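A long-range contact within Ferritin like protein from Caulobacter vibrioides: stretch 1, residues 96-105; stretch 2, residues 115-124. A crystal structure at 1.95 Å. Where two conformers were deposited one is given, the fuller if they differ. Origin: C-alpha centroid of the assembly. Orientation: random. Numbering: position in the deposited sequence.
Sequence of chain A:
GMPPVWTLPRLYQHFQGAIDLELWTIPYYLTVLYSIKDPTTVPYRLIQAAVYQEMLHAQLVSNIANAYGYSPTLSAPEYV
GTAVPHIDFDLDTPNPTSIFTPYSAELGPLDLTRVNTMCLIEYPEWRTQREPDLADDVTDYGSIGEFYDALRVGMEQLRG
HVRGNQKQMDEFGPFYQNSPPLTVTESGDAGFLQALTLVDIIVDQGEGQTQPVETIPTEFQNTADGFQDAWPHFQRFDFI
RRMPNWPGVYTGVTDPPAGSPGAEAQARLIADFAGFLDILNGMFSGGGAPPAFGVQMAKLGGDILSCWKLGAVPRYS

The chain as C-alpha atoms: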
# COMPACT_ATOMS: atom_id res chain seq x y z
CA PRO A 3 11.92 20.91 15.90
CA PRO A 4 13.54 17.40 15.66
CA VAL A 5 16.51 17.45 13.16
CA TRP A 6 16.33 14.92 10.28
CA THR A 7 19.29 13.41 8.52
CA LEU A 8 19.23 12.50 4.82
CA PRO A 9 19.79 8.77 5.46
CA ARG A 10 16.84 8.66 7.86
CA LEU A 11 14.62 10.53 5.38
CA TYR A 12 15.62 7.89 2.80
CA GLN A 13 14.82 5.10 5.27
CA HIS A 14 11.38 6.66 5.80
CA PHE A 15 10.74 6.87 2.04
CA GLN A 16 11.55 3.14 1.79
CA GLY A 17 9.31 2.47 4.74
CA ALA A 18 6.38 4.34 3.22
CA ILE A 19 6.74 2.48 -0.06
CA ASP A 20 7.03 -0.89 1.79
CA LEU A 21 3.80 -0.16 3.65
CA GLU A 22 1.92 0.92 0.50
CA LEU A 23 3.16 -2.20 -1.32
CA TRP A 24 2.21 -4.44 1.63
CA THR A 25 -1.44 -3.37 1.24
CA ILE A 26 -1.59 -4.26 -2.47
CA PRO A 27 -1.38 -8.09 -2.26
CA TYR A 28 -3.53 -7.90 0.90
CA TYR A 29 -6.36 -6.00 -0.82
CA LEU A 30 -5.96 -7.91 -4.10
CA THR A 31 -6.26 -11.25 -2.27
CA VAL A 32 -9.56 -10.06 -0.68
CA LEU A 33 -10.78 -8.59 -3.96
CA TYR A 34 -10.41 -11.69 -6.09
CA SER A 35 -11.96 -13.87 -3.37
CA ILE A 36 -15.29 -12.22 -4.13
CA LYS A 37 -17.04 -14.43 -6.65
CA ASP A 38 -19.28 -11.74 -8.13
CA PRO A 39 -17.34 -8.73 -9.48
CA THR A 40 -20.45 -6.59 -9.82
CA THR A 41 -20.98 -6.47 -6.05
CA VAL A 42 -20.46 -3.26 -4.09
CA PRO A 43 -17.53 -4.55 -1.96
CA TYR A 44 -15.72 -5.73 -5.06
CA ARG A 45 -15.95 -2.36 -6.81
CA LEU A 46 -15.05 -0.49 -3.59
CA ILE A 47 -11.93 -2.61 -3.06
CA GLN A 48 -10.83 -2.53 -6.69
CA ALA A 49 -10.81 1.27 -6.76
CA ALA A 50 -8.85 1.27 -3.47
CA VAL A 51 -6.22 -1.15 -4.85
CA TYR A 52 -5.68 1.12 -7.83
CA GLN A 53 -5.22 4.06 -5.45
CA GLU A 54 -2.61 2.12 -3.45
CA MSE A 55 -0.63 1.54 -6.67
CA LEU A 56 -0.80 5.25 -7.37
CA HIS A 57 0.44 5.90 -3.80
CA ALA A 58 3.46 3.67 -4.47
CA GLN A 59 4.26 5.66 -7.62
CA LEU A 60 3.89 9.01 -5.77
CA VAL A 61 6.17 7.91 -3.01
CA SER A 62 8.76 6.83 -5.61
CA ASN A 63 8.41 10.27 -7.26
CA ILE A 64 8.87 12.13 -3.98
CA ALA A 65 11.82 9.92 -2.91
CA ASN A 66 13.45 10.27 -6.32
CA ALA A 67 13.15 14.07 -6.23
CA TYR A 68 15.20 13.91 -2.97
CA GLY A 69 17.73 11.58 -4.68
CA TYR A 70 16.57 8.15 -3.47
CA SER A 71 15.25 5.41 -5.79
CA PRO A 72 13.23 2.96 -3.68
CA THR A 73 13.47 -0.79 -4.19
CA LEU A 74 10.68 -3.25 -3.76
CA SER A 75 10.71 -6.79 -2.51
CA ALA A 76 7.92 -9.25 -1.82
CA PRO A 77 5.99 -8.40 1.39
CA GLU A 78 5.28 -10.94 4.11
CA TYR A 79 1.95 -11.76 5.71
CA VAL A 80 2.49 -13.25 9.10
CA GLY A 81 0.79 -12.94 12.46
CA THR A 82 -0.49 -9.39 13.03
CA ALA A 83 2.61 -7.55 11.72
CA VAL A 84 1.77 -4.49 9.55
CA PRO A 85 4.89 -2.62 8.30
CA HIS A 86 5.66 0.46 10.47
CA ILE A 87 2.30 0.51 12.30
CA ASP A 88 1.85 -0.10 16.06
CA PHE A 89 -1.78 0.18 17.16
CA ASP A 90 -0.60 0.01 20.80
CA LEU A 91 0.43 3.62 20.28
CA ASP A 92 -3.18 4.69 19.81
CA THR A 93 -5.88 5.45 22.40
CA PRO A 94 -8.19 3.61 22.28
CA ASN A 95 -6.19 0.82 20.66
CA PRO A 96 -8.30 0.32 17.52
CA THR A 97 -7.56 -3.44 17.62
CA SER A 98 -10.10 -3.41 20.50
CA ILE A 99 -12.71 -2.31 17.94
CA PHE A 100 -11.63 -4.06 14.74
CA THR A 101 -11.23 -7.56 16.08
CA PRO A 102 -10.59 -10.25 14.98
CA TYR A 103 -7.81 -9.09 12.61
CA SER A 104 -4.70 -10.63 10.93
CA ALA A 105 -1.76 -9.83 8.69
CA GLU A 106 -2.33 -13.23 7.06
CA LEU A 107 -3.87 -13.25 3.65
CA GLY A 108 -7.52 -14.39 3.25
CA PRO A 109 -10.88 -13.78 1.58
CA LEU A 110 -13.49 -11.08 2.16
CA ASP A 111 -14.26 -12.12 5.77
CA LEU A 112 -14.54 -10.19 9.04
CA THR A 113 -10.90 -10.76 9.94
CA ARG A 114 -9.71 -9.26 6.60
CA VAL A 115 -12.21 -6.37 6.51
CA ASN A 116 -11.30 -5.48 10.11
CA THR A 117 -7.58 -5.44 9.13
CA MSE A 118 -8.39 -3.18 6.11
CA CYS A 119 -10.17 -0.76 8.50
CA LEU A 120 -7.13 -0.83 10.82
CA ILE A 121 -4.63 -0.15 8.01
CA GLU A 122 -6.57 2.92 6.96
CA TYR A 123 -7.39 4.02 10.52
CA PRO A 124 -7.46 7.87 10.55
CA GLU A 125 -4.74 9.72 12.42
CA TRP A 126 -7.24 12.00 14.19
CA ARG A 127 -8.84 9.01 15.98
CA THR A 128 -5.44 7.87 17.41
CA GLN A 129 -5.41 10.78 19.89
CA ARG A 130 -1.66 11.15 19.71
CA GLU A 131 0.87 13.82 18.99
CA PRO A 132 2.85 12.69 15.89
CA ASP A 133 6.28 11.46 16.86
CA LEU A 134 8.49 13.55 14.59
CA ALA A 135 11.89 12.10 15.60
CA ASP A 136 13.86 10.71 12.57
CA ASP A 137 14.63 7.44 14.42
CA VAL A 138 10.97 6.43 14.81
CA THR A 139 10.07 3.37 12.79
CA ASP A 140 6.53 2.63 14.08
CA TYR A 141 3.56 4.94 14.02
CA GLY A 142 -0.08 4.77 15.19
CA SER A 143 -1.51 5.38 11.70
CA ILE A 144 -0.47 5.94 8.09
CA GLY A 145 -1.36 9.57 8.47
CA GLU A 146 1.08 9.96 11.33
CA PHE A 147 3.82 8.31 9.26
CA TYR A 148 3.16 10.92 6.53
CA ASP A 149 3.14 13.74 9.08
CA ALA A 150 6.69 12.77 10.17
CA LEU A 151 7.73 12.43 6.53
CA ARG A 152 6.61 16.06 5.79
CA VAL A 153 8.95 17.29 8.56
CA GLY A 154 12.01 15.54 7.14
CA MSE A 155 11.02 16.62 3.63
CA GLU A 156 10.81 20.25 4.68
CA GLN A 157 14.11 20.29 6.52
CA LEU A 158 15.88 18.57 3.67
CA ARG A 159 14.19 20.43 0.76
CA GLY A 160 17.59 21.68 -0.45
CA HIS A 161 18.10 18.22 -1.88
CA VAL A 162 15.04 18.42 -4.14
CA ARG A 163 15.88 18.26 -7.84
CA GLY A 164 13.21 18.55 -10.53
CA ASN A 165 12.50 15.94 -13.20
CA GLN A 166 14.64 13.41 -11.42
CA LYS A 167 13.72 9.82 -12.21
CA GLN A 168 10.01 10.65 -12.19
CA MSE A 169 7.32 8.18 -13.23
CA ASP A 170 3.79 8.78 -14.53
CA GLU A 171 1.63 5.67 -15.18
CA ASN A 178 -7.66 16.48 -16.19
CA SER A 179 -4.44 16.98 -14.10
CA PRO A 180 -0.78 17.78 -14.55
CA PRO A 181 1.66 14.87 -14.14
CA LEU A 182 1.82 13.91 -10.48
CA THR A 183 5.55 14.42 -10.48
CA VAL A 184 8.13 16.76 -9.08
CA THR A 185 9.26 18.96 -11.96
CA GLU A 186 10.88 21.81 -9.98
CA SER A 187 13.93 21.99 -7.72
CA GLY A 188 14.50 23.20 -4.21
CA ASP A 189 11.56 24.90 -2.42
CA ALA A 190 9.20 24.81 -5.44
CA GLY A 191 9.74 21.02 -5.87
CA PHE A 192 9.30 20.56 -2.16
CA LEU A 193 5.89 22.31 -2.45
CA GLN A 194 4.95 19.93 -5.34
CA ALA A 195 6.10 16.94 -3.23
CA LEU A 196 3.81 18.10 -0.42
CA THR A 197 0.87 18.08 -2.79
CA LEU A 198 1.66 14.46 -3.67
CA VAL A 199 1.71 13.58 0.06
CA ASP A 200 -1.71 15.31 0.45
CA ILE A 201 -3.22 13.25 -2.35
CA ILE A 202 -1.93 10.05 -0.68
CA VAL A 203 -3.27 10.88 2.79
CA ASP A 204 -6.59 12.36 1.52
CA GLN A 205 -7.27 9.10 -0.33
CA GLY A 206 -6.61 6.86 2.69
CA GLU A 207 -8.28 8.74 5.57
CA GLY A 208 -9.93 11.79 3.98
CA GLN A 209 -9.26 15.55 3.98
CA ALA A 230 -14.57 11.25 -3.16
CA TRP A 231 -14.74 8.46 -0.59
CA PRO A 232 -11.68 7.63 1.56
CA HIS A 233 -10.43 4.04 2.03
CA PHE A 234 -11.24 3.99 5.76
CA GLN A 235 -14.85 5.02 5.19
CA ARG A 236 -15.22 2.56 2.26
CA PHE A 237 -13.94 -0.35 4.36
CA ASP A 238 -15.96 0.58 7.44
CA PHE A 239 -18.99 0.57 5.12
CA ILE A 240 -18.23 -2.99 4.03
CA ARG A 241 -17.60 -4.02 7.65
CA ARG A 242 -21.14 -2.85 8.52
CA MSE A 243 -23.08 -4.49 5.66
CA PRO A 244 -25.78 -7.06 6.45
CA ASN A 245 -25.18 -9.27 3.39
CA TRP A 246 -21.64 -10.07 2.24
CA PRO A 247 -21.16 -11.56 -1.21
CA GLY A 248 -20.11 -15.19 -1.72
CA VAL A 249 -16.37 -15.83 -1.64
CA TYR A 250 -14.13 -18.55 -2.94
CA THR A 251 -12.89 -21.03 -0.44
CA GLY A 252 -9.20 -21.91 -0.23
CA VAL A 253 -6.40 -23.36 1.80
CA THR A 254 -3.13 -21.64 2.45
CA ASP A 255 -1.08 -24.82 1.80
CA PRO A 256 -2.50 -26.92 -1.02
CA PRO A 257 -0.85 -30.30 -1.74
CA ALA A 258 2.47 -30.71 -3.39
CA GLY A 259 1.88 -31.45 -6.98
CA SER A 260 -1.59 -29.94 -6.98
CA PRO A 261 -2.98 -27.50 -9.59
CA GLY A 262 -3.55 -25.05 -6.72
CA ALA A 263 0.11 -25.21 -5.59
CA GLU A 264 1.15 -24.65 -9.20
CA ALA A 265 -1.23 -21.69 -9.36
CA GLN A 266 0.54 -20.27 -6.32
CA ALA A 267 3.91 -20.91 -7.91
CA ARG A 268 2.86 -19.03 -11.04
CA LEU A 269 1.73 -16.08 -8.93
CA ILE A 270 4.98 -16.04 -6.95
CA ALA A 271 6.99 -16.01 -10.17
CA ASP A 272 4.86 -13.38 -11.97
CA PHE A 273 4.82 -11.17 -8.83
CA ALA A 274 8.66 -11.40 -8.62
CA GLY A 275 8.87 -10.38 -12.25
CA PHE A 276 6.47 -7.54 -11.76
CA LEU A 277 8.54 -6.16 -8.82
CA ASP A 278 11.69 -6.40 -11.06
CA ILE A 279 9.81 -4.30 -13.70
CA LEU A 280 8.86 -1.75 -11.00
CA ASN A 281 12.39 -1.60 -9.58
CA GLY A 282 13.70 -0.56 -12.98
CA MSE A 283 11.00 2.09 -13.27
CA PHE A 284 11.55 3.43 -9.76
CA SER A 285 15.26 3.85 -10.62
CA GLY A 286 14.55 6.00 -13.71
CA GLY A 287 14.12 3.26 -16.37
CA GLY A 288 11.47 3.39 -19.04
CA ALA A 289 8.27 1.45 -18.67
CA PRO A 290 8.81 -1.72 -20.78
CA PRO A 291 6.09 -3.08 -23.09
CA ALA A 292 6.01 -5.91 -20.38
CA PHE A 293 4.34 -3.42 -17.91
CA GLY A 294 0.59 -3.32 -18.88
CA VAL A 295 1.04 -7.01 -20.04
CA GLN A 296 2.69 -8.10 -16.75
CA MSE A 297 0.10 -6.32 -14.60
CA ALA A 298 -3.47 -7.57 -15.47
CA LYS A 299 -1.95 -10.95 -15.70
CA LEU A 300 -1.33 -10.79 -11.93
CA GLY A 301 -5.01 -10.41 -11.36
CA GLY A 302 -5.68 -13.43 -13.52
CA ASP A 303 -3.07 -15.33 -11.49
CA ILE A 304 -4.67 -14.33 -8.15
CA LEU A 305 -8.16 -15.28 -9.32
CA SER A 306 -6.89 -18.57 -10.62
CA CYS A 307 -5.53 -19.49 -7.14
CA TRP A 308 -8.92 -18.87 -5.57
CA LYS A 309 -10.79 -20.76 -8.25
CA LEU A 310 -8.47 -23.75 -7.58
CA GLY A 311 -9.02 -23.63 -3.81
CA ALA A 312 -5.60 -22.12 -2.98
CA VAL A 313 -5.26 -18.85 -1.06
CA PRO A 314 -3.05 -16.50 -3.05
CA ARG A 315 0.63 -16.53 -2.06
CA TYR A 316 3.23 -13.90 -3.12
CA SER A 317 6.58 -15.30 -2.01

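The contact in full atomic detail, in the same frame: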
# COMPACT_ATOMS: atom_id res chain seq x y z
N PRO A 96 -7.17 0.68 18.41
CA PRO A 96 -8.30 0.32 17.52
C PRO A 96 -8.42 -1.17 17.30
O PRO A 96 -9.43 -1.58 16.75
CB PRO A 96 -7.95 1.03 16.19
CG PRO A 96 -6.43 1.19 16.21
CD PRO A 96 -6.11 1.41 17.71
N THR A 97 -7.41 -1.97 17.68
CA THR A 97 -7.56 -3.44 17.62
C THR A 97 -8.58 -3.96 18.65
O THR A 97 -9.00 -5.13 18.60
CB THR A 97 -6.20 -4.19 17.75
OG1 THR A 97 -5.65 -4.00 19.06
CG2 THR A 97 -5.21 -3.74 16.67
N SER A 98 -9.00 -3.09 19.59
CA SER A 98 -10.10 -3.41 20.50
C SER A 98 -11.45 -3.27 19.81
O SER A 98 -12.43 -3.79 20.29
CB SER A 98 -10.08 -2.50 21.74
OG SER A 98 -10.12 -1.13 21.38
N ILE A 99 -11.49 -2.52 18.71
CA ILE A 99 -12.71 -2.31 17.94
C ILE A 99 -12.79 -3.26 16.74
O ILE A 99 -13.78 -3.92 16.53
CB ILE A 99 -12.78 -0.86 17.44
CG1 ILE A 99 -12.79 0.12 18.64
CG2 ILE A 99 -14.01 -0.66 16.55
CD1 ILE A 99 -12.24 1.53 18.32
N PHE A 100 -11.71 -3.29 15.96
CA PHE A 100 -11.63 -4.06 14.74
C PHE A 100 -10.98 -5.38 15.04
O PHE A 100 -9.83 -5.61 14.72
CB PHE A 100 -10.85 -3.25 13.69
CG PHE A 100 -11.46 -1.92 13.41
CD1 PHE A 100 -12.70 -1.84 12.76
CD2 PHE A 100 -10.83 -0.75 13.80
CE1 PHE A 100 -13.29 -0.60 12.48
CE2 PHE A 100 -11.41 0.51 13.53
CZ PHE A 100 -12.65 0.58 12.87
N THR A 101 -11.73 -6.25 15.70
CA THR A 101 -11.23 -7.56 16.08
C THR A 101 -12.32 -8.60 15.77
O THR A 101 -13.52 -8.34 15.94
CB THR A 101 -10.84 -7.59 17.56
OG1 THR A 101 -10.59 -8.93 17.96
CG2 THR A 101 -11.94 -7.09 18.43
N PRO A 102 -11.92 -9.78 15.25
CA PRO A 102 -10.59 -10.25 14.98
C PRO A 102 -9.92 -9.55 13.78
O PRO A 102 -10.61 -8.96 12.95
CB PRO A 102 -10.82 -11.73 14.67
CG PRO A 102 -12.16 -11.75 14.03
CD PRO A 102 -12.95 -10.76 14.83
N TYR A 103 -8.60 -9.65 13.71
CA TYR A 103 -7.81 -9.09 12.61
C TYR A 103 -6.51 -9.91 12.41
O TYR A 103 -6.14 -10.68 13.29
CB TYR A 103 -7.55 -7.62 12.91
CG TYR A 103 -6.33 -7.34 13.78
CD1 TYR A 103 -6.36 -7.40 15.17
CD2 TYR A 103 -5.16 -6.96 13.17
CE1 TYR A 103 -5.21 -7.12 15.92
CE2 TYR A 103 -4.04 -6.70 13.88
CZ TYR A 103 -4.05 -6.77 15.24
OH TYR A 103 -2.86 -6.44 15.83
N SER A 104 -5.88 -9.81 11.23
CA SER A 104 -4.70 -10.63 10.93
C SER A 104 -3.93 -10.07 9.78
O SER A 104 -4.55 -9.58 8.83
CB SER A 104 -5.19 -12.06 10.61
OG SER A 104 -4.11 -12.89 10.27
N ALA A 105 -2.58 -10.18 9.82
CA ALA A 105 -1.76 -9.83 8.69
C ALA A 105 -1.69 -10.97 7.67
O ALA A 105 -1.12 -10.81 6.60
CB ALA A 105 -0.34 -9.42 9.13
N VAL A 115 -11.61 -7.71 6.57
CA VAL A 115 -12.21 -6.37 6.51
C VAL A 115 -11.83 -5.56 7.74
O VAL A 115 -11.46 -4.40 7.61
CB VAL A 115 -13.73 -6.46 6.33
CG1 VAL A 115 -14.35 -5.06 6.54
CG2 VAL A 115 -13.96 -6.99 4.89
N ASN A 116 -11.81 -6.18 8.92
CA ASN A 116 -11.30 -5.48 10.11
C ASN A 116 -9.86 -4.94 9.95
O ASN A 116 -9.58 -3.76 10.32
CB ASN A 116 -11.34 -6.37 11.37
CG ASN A 116 -12.72 -6.46 11.98
OD1 ASN A 116 -13.57 -5.58 11.78
ND2 ASN A 116 -12.96 -7.54 12.72
N THR A 117 -8.97 -5.80 9.44
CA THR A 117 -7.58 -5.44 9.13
C THR A 117 -7.48 -4.27 8.15
O THR A 117 -6.68 -3.38 8.34
CB THR A 117 -6.82 -6.65 8.61
OG1 THR A 117 -7.03 -7.75 9.50
CG2 THR A 117 -5.30 -6.34 8.47
N MSE A 118 -8.31 -4.29 7.09
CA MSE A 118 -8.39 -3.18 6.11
C MSE A 118 -8.81 -1.85 6.75
O MSE A 118 -8.20 -0.81 6.47
CB MSE A 118 -9.29 -3.59 4.95
CG MSE A 118 -8.64 -4.71 4.20
SE MSE A 118 -9.80 -5.42 2.83
CE MSE A 118 -9.65 -4.19 1.68
N CYS A 119 -9.73 -1.93 7.72
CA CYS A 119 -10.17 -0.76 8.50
C CYS A 119 -9.03 -0.24 9.38
O CYS A 119 -8.77 0.97 9.45
CB CYS A 119 -11.39 -1.07 9.37
SG CYS A 119 -12.93 -1.30 8.45
N LEU A 120 -8.31 -1.16 10.00
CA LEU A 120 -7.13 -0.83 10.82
C LEU A 120 -6.02 -0.17 10.01
O LEU A 120 -5.45 0.84 10.44
CB LEU A 120 -6.61 -2.11 11.46
CG LEU A 120 -7.34 -2.60 12.70
CD1 LEU A 120 -6.95 -4.02 12.99
CD2 LEU A 120 -6.98 -1.70 13.86
N ILE A 121 -5.71 -0.71 8.86
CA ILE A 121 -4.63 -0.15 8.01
C ILE A 121 -4.92 1.30 7.69
O ILE A 121 -4.01 2.11 7.70
CB ILE A 121 -4.48 -0.95 6.71
CG1 ILE A 121 -3.82 -2.29 6.96
CG2 ILE A 121 -3.63 -0.19 5.68
CD1 ILE A 121 -4.22 -3.31 5.87
N GLU A 122 -6.17 1.60 7.35
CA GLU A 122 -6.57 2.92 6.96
C GLU A 122 -7.10 3.78 8.11
O GLU A 122 -7.68 4.84 7.87
CB GLU A 122 -7.65 2.83 5.86
CG GLU A 122 -7.28 1.97 4.62
CD GLU A 122 -6.35 2.67 3.62
OE1 GLU A 122 -5.84 3.81 3.88
OE2 GLU A 122 -6.11 2.07 2.54
N TYR A 123 -6.90 3.33 9.33
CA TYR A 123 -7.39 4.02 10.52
C TYR A 123 -6.90 5.48 10.54
O TYR A 123 -5.68 5.71 10.42
CB TYR A 123 -6.90 3.33 11.77
CG TYR A 123 -7.58 3.76 13.04
CD1 TYR A 123 -8.95 3.57 13.22
CD2 TYR A 123 -6.84 4.31 14.09
CE1 TYR A 123 -9.56 3.94 14.38
CE2 TYR A 123 -7.46 4.67 15.26
CZ TYR A 123 -8.82 4.49 15.38
OH TYR A 123 -9.45 4.80 16.55
N PRO A 124 -7.83 6.45 10.67
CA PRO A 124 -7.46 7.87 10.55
C PRO A 124 -6.63 8.39 11.72
O PRO A 124 -6.86 8.08 12.87
CB PRO A 124 -8.83 8.59 10.53
CG PRO A 124 -9.81 7.55 10.16
CD PRO A 124 -9.29 6.32 10.83

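This contact is a loop laid against one side of a helix, held by an apolar core of aromatic and aliphatic side chains and pinned at one end by two hydrogen bonds between helix side chains and the loop backbone. Stretch 1 opens with a short 3-10 segment, residues 96 to 98, and then runs on as loop; stretch 2 continues a helix that begins earlier in the chain and runs through Ile121, with Glu122 the first residue to leave helical geometry. The two run in opposite senses: Pro96 lies by Leu120 and Tyr123, whereas Phe100 and Tyr103 approach Asn116 and Thr117, with CA of Phe100 4.9 Å from CA of Asn116 and CA of Tyr103 5.0 Å from CA of Thr117. Together they bury 583 Å².

Phe100 is the largest contributor from the loop. The turn that carries it is fastened by its own backbone, N of Phe100 bonding to O of Pro96 at 3.0 Å, and its CA-to-CB bond points toward the helix. CB of Cys119 lies over one face of the ring, 3.9 Å from the centroid, a CH-pi contact in which a weakly polarized C-H meets the pi electrons. The cysteine side chain is short, and the flat ring lies close to the helix here, with CE1 of Phe100 3.7 Å from CB of Cys119. Leu120 packs beside the same residue, its CG 3.7 Å from CB of Phe100, and CE2 of Phe100 reaches to 3.9 Å from CD1 of Tyr123.

Leu120 ties the apolar parts together. Its CA-to-CB bond points sideways, but the branched end comes nearer the loop, and its two methyls meet different neighbours: CD2 lies 3.7 Å from CB of Pro96, while CD1 sits over a face of the Tyr103 ring, 3.4 Å from CD2 of that tyrosine. A flexible aliphatic chain suits this position because it can fill the space between partners of differing shape without needing a polar partner of its own.

At the other end of the contact, Pro96 rests on Tyr123. CB of Pro96 stands 3.7 Å from the centroid of the Tyr123 ring and only 12° off its normal, a second CH-pi contact. The compact proline ring offers C-H groups to the broad aromatic face.

The polar chemistry gathers around the first turn of stretch 2. Asn116 directs its amide toward the loop, and ND2 donates to O of Pro102 at 2.8 Å with an angle of 160°. The peptide bond before Pro102 is cis, and proline has no backbone N-H to donate, but its carbonyl remains free to accept. Two residues further along the loop, N of Ser104 donates to OG1 of Thr117 at 2.9 Å and 169°, a nearly straight bond. Asparagine and threonine suit these places because their short side chains can reach the neighbouring backbone and meet its groups, one as donor and the other as acceptor. The two bonds hold the loop on both sides of Tyr103, whose CA-to-CB bond points toward the helix.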